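Local coordinates for protein UDP-glucose 4-epimerase (Brucella ovis, PDB 4WOK) that probably interconverts UDP-glucose and UDP-galactose by inverting the configuration at C4 of the sugar, with a bound NAD as redox cofactor, at residues A[273-276]-A[277-281]; A[303-306]-A[307-311]; A[245-248]-A[249-253]; A[159-162]-A[163-167]. The protein carries 2 engineered substitutions. All coordinates share one frame; numbering follows the deposited sequence.

Contact 1 (A[273-276]-A[277-281]); sequences VQSI and GRLTG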
loop_
_atom_site.group_PDB
_atom_site.type_symbol
_atom_site.label_atom_id
_atom_site.label_comp_id
_atom_site.label_asym_id
_atom_site.label_seq_id
_atom_site.Cartn_x
_atom_site.Cartn_y
_atom_site.Cartn_z
ATOM N N VAL A 273 19.439 3.196 6.924
ATOM C CA VAL A 273 20.261 2.626 7.977
ATOM C C VAL A 273 20.874 3.732 8.842
ATOM O O VAL A 273 20.834 3.666 10.072
ATOM C CB VAL A 273 21.358 1.731 7.374
ATOM C CG1 VAL A 273 22.499 1.529 8.349
ATOM C CG2 VAL A 273 20.750 0.407 6.945
ATOM N N GLN A 274 21.396 4.766 8.195
ATOM C CA GLN A 274 21.969 5.904 8.916
ATOM C C GLN A 274 20.940 6.581 9.808
ATOM O O GLN A 274 21.218 6.891 10.964
ATOM C CB GLN A 274 22.536 6.928 7.941
ATOM C CG GLN A 274 23.780 6.489 7.207
ATOM C CD GLN A 274 24.215 7.520 6.180
ATOM O OE1 GLN A 274 23.388 8.073 5.448
ATOM N NE2 GLN A 274 25.514 7.792 6.129
ATOM N N SER A 275 19.748 6.804 9.261
ATOM C CA SER A 275 18.677 7.469 9.992
ATOM C C SER A 275 18.271 6.666 11.227
ATOM O O SER A 275 18.079 7.233 12.303
ATOM C CB SER A 275 17.469 7.692 9.075
ATOM O OG SER A 275 16.459 8.435 9.735
ATOM N N ILE A 276 18.146 5.351 11.071
ATOM C CA ILE A 276 17.812 4.470 12.188
ATOM C C ILE A 276 18.846 4.546 13.319
ATOM O O ILE A 276 18.489 4.650 14.498
ATOM C CB ILE A 276 17.694 3.009 11.722
ATOM C CG1 ILE A 276 16.477 2.838 10.810
ATOM C CG2 ILE A 276 17.601 2.066 12.912
ATOM C CD1 ILE A 276 16.398 1.482 10.142
ATOM N N GLY A 277 20.122 4.483 12.955
ATOM C CA GLY A 277 21.192 4.537 13.939
ATOM C C GLY A 277 21.157 5.844 14.712
ATOM O O GLY A 277 21.319 5.877 15.933
ATOM N N ARG A 278 20.916 6.922 13.981
ATOM C CA ARG A 278 20.865 8.265 14.542
ATOM C C ARG A 278 19.691 8.480 15.495
ATOM O O ARG A 278 19.863 9.008 16.591
ATOM C CB ARG A 278 20.795 9.278 13.406
ATOM C CG ARG A 278 20.878 10.724 13.828
ATOM C CD ARG A 278 20.658 11.615 12.618
ATOM N NE ARG A 278 21.287 11.046 11.428
ATOM C CZ ARG A 278 20.650 10.785 10.290
ATOM N NH1 ARG A 278 19.353 11.053 10.171
ATOM N NH2 ARG A 278 21.313 10.262 9.266
ATOM N N LEU A 279 18.493 8.075 15.082
ATOM C CA LEU A 279 17.293 8.362 15.860
ATOM C C LEU A 279 17.052 7.369 16.991
ATOM O O LEU A 279 16.341 7.674 17.949
ATOM C CB LEU A 279 16.069 8.386 14.942
ATOM C CG LEU A 279 16.013 9.553 13.956
ATOM C CD1 LEU A 279 14.980 9.295 12.861
ATOM C CD2 LEU A 279 15.692 10.839 14.699
ATOM N N THR A 280 17.627 6.175 16.879
ATOM C CA THR A 280 17.371 5.137 17.874
ATOM C C THR A 280 18.615 4.771 18.677
ATOM O O THR A 280 18.516 4.098 19.702
ATOM C CB THR A 280 16.819 3.866 17.224
ATOM O OG1 THR A 280 17.882 3.174 16.567
ATOM C CG2 THR A 280 15.754 4.225 16.213
ATOM N N GLY A 281 19.778 5.213 18.208
ATOM C CA GLY A 281 21.030 4.936 18.896
ATOM C C GLY A 281 21.506 3.506 18.716
ATOM O O GLY A 281 22.470 3.076 19.341
#
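Ile276 and Thr280, one helical turn apart, run side by side and point the same way, and the polar branch of Thr280 turns back onto the backbone of Ile276. Thr280 OG1 lies between its own backbone N and carbonyl carbon (chi1 76°), which brings it 2.6 Å from Ile276 O. It donates from above the plane of that carbonyl, while Thr280 N, 3.0 Å from Ile276 O, arrives from the opposite face, so two donors of one residue grip a single oxygen. Thr280 OG1 is also hydrogen-bonded to Arg282 N. This is the C-terminal end of helix 269-280, in the smaller lobe, which in epimerases of this family carries much of the sugar-nucleotide site; Gly281, with positive phi, breaks the helical run. On another side of the helix Arg278 bends at chi3 (-38°) and folds its guanidinium back along the preceding turn. One face of that group covers the backbone of Gln274 and Ser275, with Arg278 NH1 3.7 Å from Ser275 CA. Ser275 OG is buried 3.6 Å from Leu279 CD1 and finds no hydrogen-bonding partner. Ser275 and Leu279 both press on Ile323 of helix 319-326, whereas Ile276 packs against helix 200-209.

Contact 2 (A[303-306]-A[307-311]); sequences PALA and AEKLG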
loop_
_atom_site.group_PDB
_atom_site.type_symbol
_atom_site.label_atom_id
_atom_site.label_comp_id
_atom_site.label_asym_id
_atom_site.label_seq_id
_atom_site.Cartn_x
_atom_site.Cartn_y
_atom_site.Cartn_z
ATOM N N PRO A 303 4.653 12.400 -8.445
ATOM C CA PRO A 303 3.413 12.656 -7.705
ATOM C C PRO A 303 2.590 13.841 -8.220
ATOM O O PRO A 303 1.633 14.240 -7.549
ATOM C CB PRO A 303 3.926 12.951 -6.301
ATOM C CG PRO A 303 5.211 13.691 -6.560
ATOM C CD PRO A 303 5.801 13.090 -7.828
ATOM N N ALA A 304 2.955 14.393 -9.373
ATOM C CA ALA A 304 2.327 15.624 -9.859
ATOM C C ALA A 304 0.847 15.448 -10.200
ATOM O O ALA A 304 0.042 16.318 -9.890
ATOM C CB ALA A 304 3.080 16.157 -11.069
ATOM N N LEU A 305 0.490 14.327 -10.824
ATOM C CA LEU A 305 -0.890 14.119 -11.247
ATOM C C LEU A 305 -1.841 14.029 -10.054
ATOM O O LEU A 305 -2.939 14.576 -10.087
ATOM C CB LEU A 305 -1.017 12.865 -12.107
ATOM C CG LEU A 305 -2.388 12.738 -12.777
ATOM C CD1 LEU A 305 -2.681 13.967 -13.662
ATOM C CD2 LEU A 305 -2.511 11.434 -13.576
ATOM N N ALA A 306 -1.417 13.341 -9.000
ATOM C CA ALA A 306 -2.203 13.267 -7.775
ATOM C C ALA A 306 -2.407 14.652 -7.156
ATOM O O ALA A 306 -3.479 14.944 -6.627
ATOM C CB ALA A 306 -1.536 12.332 -6.772
ATOM N N ALA A 307 -1.377 15.495 -7.211
ATOM C CA ALA A 307 -1.499 16.873 -6.732
ATOM C C ALA A 307 -2.558 17.624 -7.529
ATOM O O ALA A 307 -3.405 18.312 -6.964
ATOM C CB ALA A 307 -0.159 17.600 -6.816
ATOM N N GLU A 308 -2.523 17.464 -8.847
ATOM C CA GLU A 308 -3.481 18.133 -9.710
ATOM C C GLU A 308 -4.909 17.625 -9.521
ATOM O O GLU A 308 -5.838 18.413 -9.367
ATOM C CB GLU A 308 -3.079 17.976 -11.177
ATOM C CG GLU A 308 -4.126 18.524 -12.144
ATOM C CD GLU A 308 -3.745 18.349 -13.603
ATOM O OE1 GLU A 308 -2.726 17.684 -13.884
ATOM O OE2 GLU A 308 -4.471 18.880 -14.471
ATOM N N LYS A 309 -5.089 16.307 -9.536
ATOM C CA LYS A 309 -6.433 15.738 -9.588
ATOM C C LYS A 309 -7.076 15.524 -8.217
ATOM O O LYS A 309 -8.299 15.558 -8.093
ATOM C CB LYS A 309 -6.406 14.415 -10.350
ATOM C CG LYS A 309 -5.904 14.523 -11.783
ATOM C CD LYS A 309 -6.830 15.378 -12.631
ATOM C CE LYS A 309 -6.482 15.260 -14.110
ATOM N NZ LYS A 309 -7.014 16.398 -14.910
ATOM N N LEU A 310 -6.261 15.292 -7.193
ATOM C CA LEU A 310 -6.783 15.053 -5.850
ATOM C C LEU A 310 -6.453 16.173 -4.868
ATOM O O LEU A 310 -6.967 16.190 -3.749
ATOM C CB LEU A 310 -6.246 13.725 -5.293
ATOM C CG LEU A 310 -6.797 12.438 -5.900
ATOM C CD1 LEU A 310 -6.242 11.230 -5.163
ATOM C CD2 LEU A 310 -8.329 12.442 -5.881
ATOM N N GLY A 311 -5.599 17.103 -5.280
ATOM C CA GLY A 311 -5.080 18.101 -4.365
ATOM C C GLY A 311 -4.247 17.449 -3.272
ATOM O O GLY A 311 -4.211 17.931 -2.141
#
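Ala307 N and Pro303 O, 3.3 Å apart, form the first of four successive i to i+4 backbone hydrogen bonds that join 303-306 to 307-311. Pro303 holds the N-cap position of the short helix 304-310. Lys309 N bonds to Leu305 O at 2.8 Å, and Leu310 N bonds to Ala306 O. Gly311 then leaves the helical conformation with positive phi, and its N keeps a weak bond to Ala307 O. Among the side chains, Leu305 reaches forward with CG anti to its backbone N (chi1 -170°), which carries CD1 forward to the side chains of the next turn. There Leu305 CD1 lies 3.8 Å from Lys309 CG and 3.7 Å from Glu308 OE1, passing both chains at a slant. A bend at chi2 (-64°) lays the Lys309 methylenes alongside Leu305 before the ammonium turns to the neighbouring carboxylate; Lys309 NZ and Glu308 OE2 make a salt bridge of 3.6 Å on the exposed side. The helix lies against strand 257-260, an outermost strand of the seven-stranded parallel sheet: Leu305 and Ala306 rest on Val259, while Lys309 and Leu310 touch Leu257.

Contact 3 (A[245-248]-A[249-253]); sequences LAVE and HLKEA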
loop_
_atom_site.group_PDB
_atom_site.type_symbol
_atom_site.label_atom_id
_atom_site.label_comp_id
_atom_site.label_asym_id
_atom_site.label_seq_id
_atom_site.Cartn_x
_atom_site.Cartn_y
_atom_site.Cartn_z
ATOM N N LEU A 245 -9.171 10.990 0.265
ATOM C CA LEU A 245 -9.363 12.033 -0.746
ATOM C C LEU A 245 -9.983 11.426 -2.012
ATOM O O LEU A 245 -10.821 12.038 -2.661
ATOM C CB LEU A 245 -8.051 12.730 -1.084
ATOM C CG LEU A 245 -7.514 13.752 -0.085
ATOM C CD1 LEU A 245 -6.097 14.128 -0.473
ATOM C CD2 LEU A 245 -8.400 15.008 -0.025
ATOM N N ALA A 246 -9.572 10.207 -2.347
ATOM C CA ALA A 246 -10.110 9.522 -3.523
ATOM C C ALA A 246 -11.611 9.255 -3.350
ATOM O O ALA A 246 -12.393 9.374 -4.299
ATOM C CB ALA A 246 -9.338 8.216 -3.775
ATOM N N VAL A 247 -12.017 8.912 -2.130
ATOM C CA VAL A 247 -13.436 8.766 -1.818
ATOM C C VAL A 247 -14.163 10.089 -2.066
ATOM O O VAL A 247 -15.227 10.126 -2.683
ATOM C CB VAL A 247 -13.664 8.320 -0.351
ATOM C CG1 VAL A 247 -15.131 8.450 0.030
ATOM C CG2 VAL A 247 -13.160 6.870 -0.116
ATOM N N GLU A 248 -13.582 11.180 -1.583
ATOM C CA GLU A 248 -14.210 12.495 -1.747
ATOM C C GLU A 248 -14.348 12.854 -3.218
ATOM O O GLU A 248 -15.363 13.420 -3.643
ATOM C CB GLU A 248 -13.407 13.583 -1.020
ATOM C CG GLU A 248 -13.314 13.392 0.479
ATOM C CD GLU A 248 -14.667 13.491 1.155
ATOM O OE1 GLU A 248 -14.854 12.842 2.209
ATOM O OE2 GLU A 248 -15.538 14.226 0.633
ATOM N N HIS A 249 -13.309 12.534 -3.981
ATOM C CA HIS A 249 -13.274 12.814 -5.409
ATOM C C HIS A 249 -14.450 12.170 -6.137
ATOM O O HIS A 249 -15.108 12.811 -6.946
ATOM C CB HIS A 249 -11.954 12.323 -6.005
ATOM C CG HIS A 249 -11.869 12.447 -7.495
ATOM N ND1 HIS A 249 -11.500 13.616 -8.130
ATOM C CD2 HIS A 249 -12.092 11.542 -8.478
ATOM C CE1 HIS A 249 -11.504 13.426 -9.436
ATOM N NE2 HIS A 249 -11.858 12.172 -9.673
ATOM N N LEU A 250 -14.701 10.894 -5.859
ATOM C CA LEU A 250 -15.804 10.195 -6.517
ATOM C C LEU A 250 -17.141 10.663 -5.969
ATOM O O LEU A 250 -18.133 10.708 -6.696
ATOM C CB LEU A 250 -15.667 8.679 -6.359
ATOM C CG LEU A 250 -14.472 8.043 -7.086
ATOM C CD1 LEU A 250 -14.409 6.537 -6.832
ATOM C CD2 LEU A 250 -14.536 8.326 -8.581
ATOM N N LYS A 251 -17.176 11.015 -4.688
ATOM C CA LYS A 251 -18.402 11.545 -4.102
ATOM C C LYS A 251 -18.822 12.821 -4.812
ATOM O O LYS A 251 -20.000 13.021 -5.093
ATOM C CB LYS A 251 -18.229 11.817 -2.609
ATOM C CG LYS A 251 -18.630 10.666 -1.707
ATOM C CD LYS A 251 -18.527 11.061 -0.236
ATOM C CE LYS A 251 -19.492 12.185 0.110
ATOM N NZ LYS A 251 -19.351 12.618 1.530
ATOM N N GLU A 252 -17.843 13.671 -5.108
ATOM C CA GLU A 252 -18.086 14.965 -5.750
ATOM C C GLU A 252 -18.168 14.832 -7.267
ATOM O O GLU A 252 -17.771 15.749 -7.995
ATOM C CB GLU A 252 -16.985 15.964 -5.398
ATOM C CG GLU A 252 -16.780 16.230 -3.915
ATOM C CD GLU A 252 -15.463 16.956 -3.638
ATOM O OE1 GLU A 252 -14.656 17.118 -4.584
ATOM O OE2 GLU A 252 -15.235 17.367 -2.478
ATOM N N ALA A 253 -18.655 13.680 -7.725
ATOM C CA ALA A 253 -18.881 13.401 -9.144
ATOM C C ALA A 253 -17.616 13.452 -10.006
ATOM O O ALA A 253 -17.690 13.718 -11.205
ATOM C CB ALA A 253 -19.924 14.364 -9.701
HETATM O O HOH W 1 -17.680 15.364 1.308
#
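Glu248 and Lys251, one turn apart near the end of helix 236-251, meet through a water rather than directly. The water donates to Glu248 OE2 at 2.5 Å and accepts from Lys251 NZ at 3.2 Å, while Glu248 OE2 and Lys251 NZ stay 4.2 Å apart, beyond a salt bridge. Glu248 bends at chi2 (-64°) and Lys251 at chi3 (63°), which turns the two polar ends to the same side of the helix. Glu252 lies against the same turn, its CG 3.2 Å from Glu248 O; that oxygen accepts the backbone bond from Glu252 N at 2.9 Å. A second anchor lies outside the segments: Tyr36 OH is hydrogen-bonded to both Glu248 OE1 and Lys251 NZ. His249 CB sits 3.4 Å from Ala246 O, and its imidazole leads away to Gly255 O, bonded through NE2. Beyond it the chain closes the helix with a Schellman motif, in which Ala253 has positive phi and Gly254 N pairs with His249 O. The buried side, formed by Ala246, Val247 and Leu250, packs on strands 79-82, 121-125 and 172-177, as an outer helix does against the parallel sheet of a Rossmann fold. Lys251, the water and Tyr36 OH would be expected to balance the Glu248 carboxylate, and the Glu252 carboxylate, its OE2 4.4 Å from Glu248 OE2, to add only a modest repulsion.

Contact 4 (A[159-162]-A[163-167]); sequences EHML and ADYAV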
loop_
_atom_site.group_PDB
_atom_site.type_symbol
_atom_site.label_atom_id
_atom_site.label_comp_id
_atom_site.label_asym_id
_atom_site.label_seq_id
_atom_site.Cartn_x
_atom_site.Cartn_y
_atom_site.Cartn_z
ATOM N N GLU A 159 -6.338 -3.375 -12.526
ATOM C CA GLU A 159 -6.564 -2.030 -13.061
ATOM C C GLU A 159 -7.393 -2.087 -14.354
ATOM O O GLU A 159 -8.352 -1.337 -14.520
ATOM C CB GLU A 159 -5.238 -1.303 -13.318
ATOM C CG GLU A 159 -4.447 -0.978 -12.049
ATOM C CD GLU A 159 -3.330 0.026 -12.289
ATOM O OE1 GLU A 159 -3.054 0.342 -13.465
ATOM O OE2 GLU A 159 -2.727 0.501 -11.301
ATOM N N HIS A 160 -7.026 -2.984 -15.262
ATOM C CA HIS A 160 -7.759 -3.105 -16.523
ATOM C C HIS A 160 -9.162 -3.660 -16.307
ATOM O O HIS A 160 -10.083 -3.305 -17.036
ATOM C CB HIS A 160 -6.994 -3.983 -17.509
ATOM C CG HIS A 160 -5.770 -3.324 -18.057
ATOM N ND1 HIS A 160 -4.606 -4.009 -18.320
ATOM C CD2 HIS A 160 -5.530 -2.033 -18.381
ATOM C CE1 HIS A 160 -3.701 -3.169 -18.789
ATOM N NE2 HIS A 160 -4.235 -1.963 -18.831
ATOM N N MET A 161 -9.318 -4.530 -15.315
ATOM C CA MET A 161 -10.641 -5.048 -14.979
ATOM C C MET A 161 -11.539 -3.909 -14.510
ATOM O O MET A 161 -12.707 -3.813 -14.906
ATOM C CB MET A 161 -10.544 -6.122 -13.897
ATOM C CG MET A 161 -11.819 -6.958 -13.733
ATOM S SD MET A 161 -11.758 -7.961 -12.230
ATOM C CE MET A 161 -10.467 -9.151 -12.655
ATOM N N LEU A 162 -10.991 -3.047 -13.657
ATOM C CA LEU A 162 -11.702 -1.819 -13.265
ATOM C C LEU A 162 -12.183 -1.017 -14.474
ATOM O O LEU A 162 -13.345 -0.597 -14.528
ATOM C CB LEU A 162 -10.804 -0.931 -12.391
ATOM C CG LEU A 162 -10.626 -1.387 -10.948
ATOM C CD1 LEU A 162 -9.451 -0.661 -10.329
ATOM C CD2 LEU A 162 -11.884 -1.117 -10.141
ATOM N N ALA A 163 -11.301 -0.804 -15.447
ATOM C CA ALA A 163 -11.663 -0.043 -16.642
ATOM C C ALA A 163 -12.789 -0.731 -17.408
ATOM O O ALA A 163 -13.727 -0.077 -17.849
ATOM C CB ALA A 163 -10.452 0.157 -17.540
ATOM N N ASP A 164 -12.705 -2.051 -17.544
ATOM C CA ASP A 164 -13.728 -2.817 -18.268
ATOM C C ASP A 164 -15.073 -2.816 -17.569
ATOM O O ASP A 164 -16.114 -2.770 -18.230
ATOM C CB ASP A 164 -13.288 -4.267 -18.469
ATOM C CG ASP A 164 -12.135 -4.399 -19.440
ATOM O OD1 ASP A 164 -11.923 -3.466 -20.241
ATOM O OD2 ASP A 164 -11.440 -5.439 -19.399
ATOM N N TYR A 165 -15.051 -2.890 -16.239
ATOM C CA TYR A 165 -16.282 -2.830 -15.452
ATOM C C TYR A 165 -16.892 -1.426 -15.485
ATOM O O TYR A 165 -18.119 -1.253 -15.417
ATOM C CB TYR A 165 -16.004 -3.279 -14.017
ATOM C CG TYR A 165 -16.193 -4.765 -13.816
ATOM C CD1 TYR A 165 -15.517 -5.690 -14.617
ATOM C CD2 TYR A 165 -17.033 -5.253 -12.817
ATOM C CE1 TYR A 165 -15.691 -7.059 -14.437
ATOM C CE2 TYR A 165 -17.204 -6.628 -12.626
ATOM C CZ TYR A 165 -16.526 -7.523 -13.439
ATOM O OH TYR A 165 -16.686 -8.881 -13.272
ATOM N N ALA A 166 -16.044 -0.412 -15.611
ATOM C CA ALA A 166 -16.554 0.946 -15.788
ATOM C C ALA A 166 -17.299 1.054 -17.116
ATOM O O ALA A 166 -18.395 1.614 -17.182
ATOM C CB ALA A 166 -15.421 1.962 -15.727
ATOM N N VAL A 167 -16.696 0.527 -18.176
ATOM C CA VAL A 167 -17.331 0.540 -19.486
ATOM C C VAL A 167 -18.668 -0.196 -19.443
ATOM O O VAL A 167 -19.690 0.318 -19.895
ATOM C CB VAL A 167 -16.439 -0.094 -20.571
ATOM C CG1 VAL A 167 -17.258 -0.382 -21.834
ATOM C CG2 VAL A 167 -15.263 0.809 -20.896
#
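Met161 and Tyr165 form the close-packed part of this contact, lying side by side along helix 150-169 and pointing the same way. Met161 CG is anti to its backbone N (chi1 -166°) and touches the ring at Tyr165 CE1, 3.9 Å away. The sulfur stands farther off: Met161 SD is 5.1 Å from the centroid of the Tyr165 ring, 30° from the ring normal, an oblique Met-aromatic contact. Met161 O accepts from Tyr165 N at 2.9 Å and also lies 3.4 Å from Tyr165 CD1, so the ring is flanked by both backbone and side chain of the previous turn. Helix 96-116 covers this side through Val104, Gln108 and Leu111, and Leu162 is buried between Leu111 and the strands 121-125 and 172-177. The packing is therefore that of a helix set on the parallel sheet of the Rossmann fold. His160 and Asp164, in contrast, belong to the exposed side; Asp164 N bonds to His160 O at 3.0 Å, while the Asp164 carboxylate only passes near that oxygen and gains no hydrogen bond from it. The phenol is fixed at its far end as well, since Tyr165 OH is hydrogen-bonded to both Asp112 and Gln108, which together with the methionine would restrict rotation of the ring.

How the contacts relate
Along the chain the order is contact 4, contact 3, contact 1, contact 2. Contacts 3 and 4, on helices 236-251 and 150-169, are about 18 Å apart between centres, yet both helices pack on strands 121-125 and 172-177 of the NAD-binding parallel sheet. Contact 2 returns to this sheet at strand 257-260; its Leu310 CD2 reaches His249 CB of contact 3 at 3.6 Å. Contact 1 stands apart, about 39 Å from contact 3 and about 44 Å from contact 4 between centres, across the middle of the chain. The chain leaves the sheet more than once for a distant mixed region of helices and short strands, contact 1 lying on the last excursion before contact 2 brings it back.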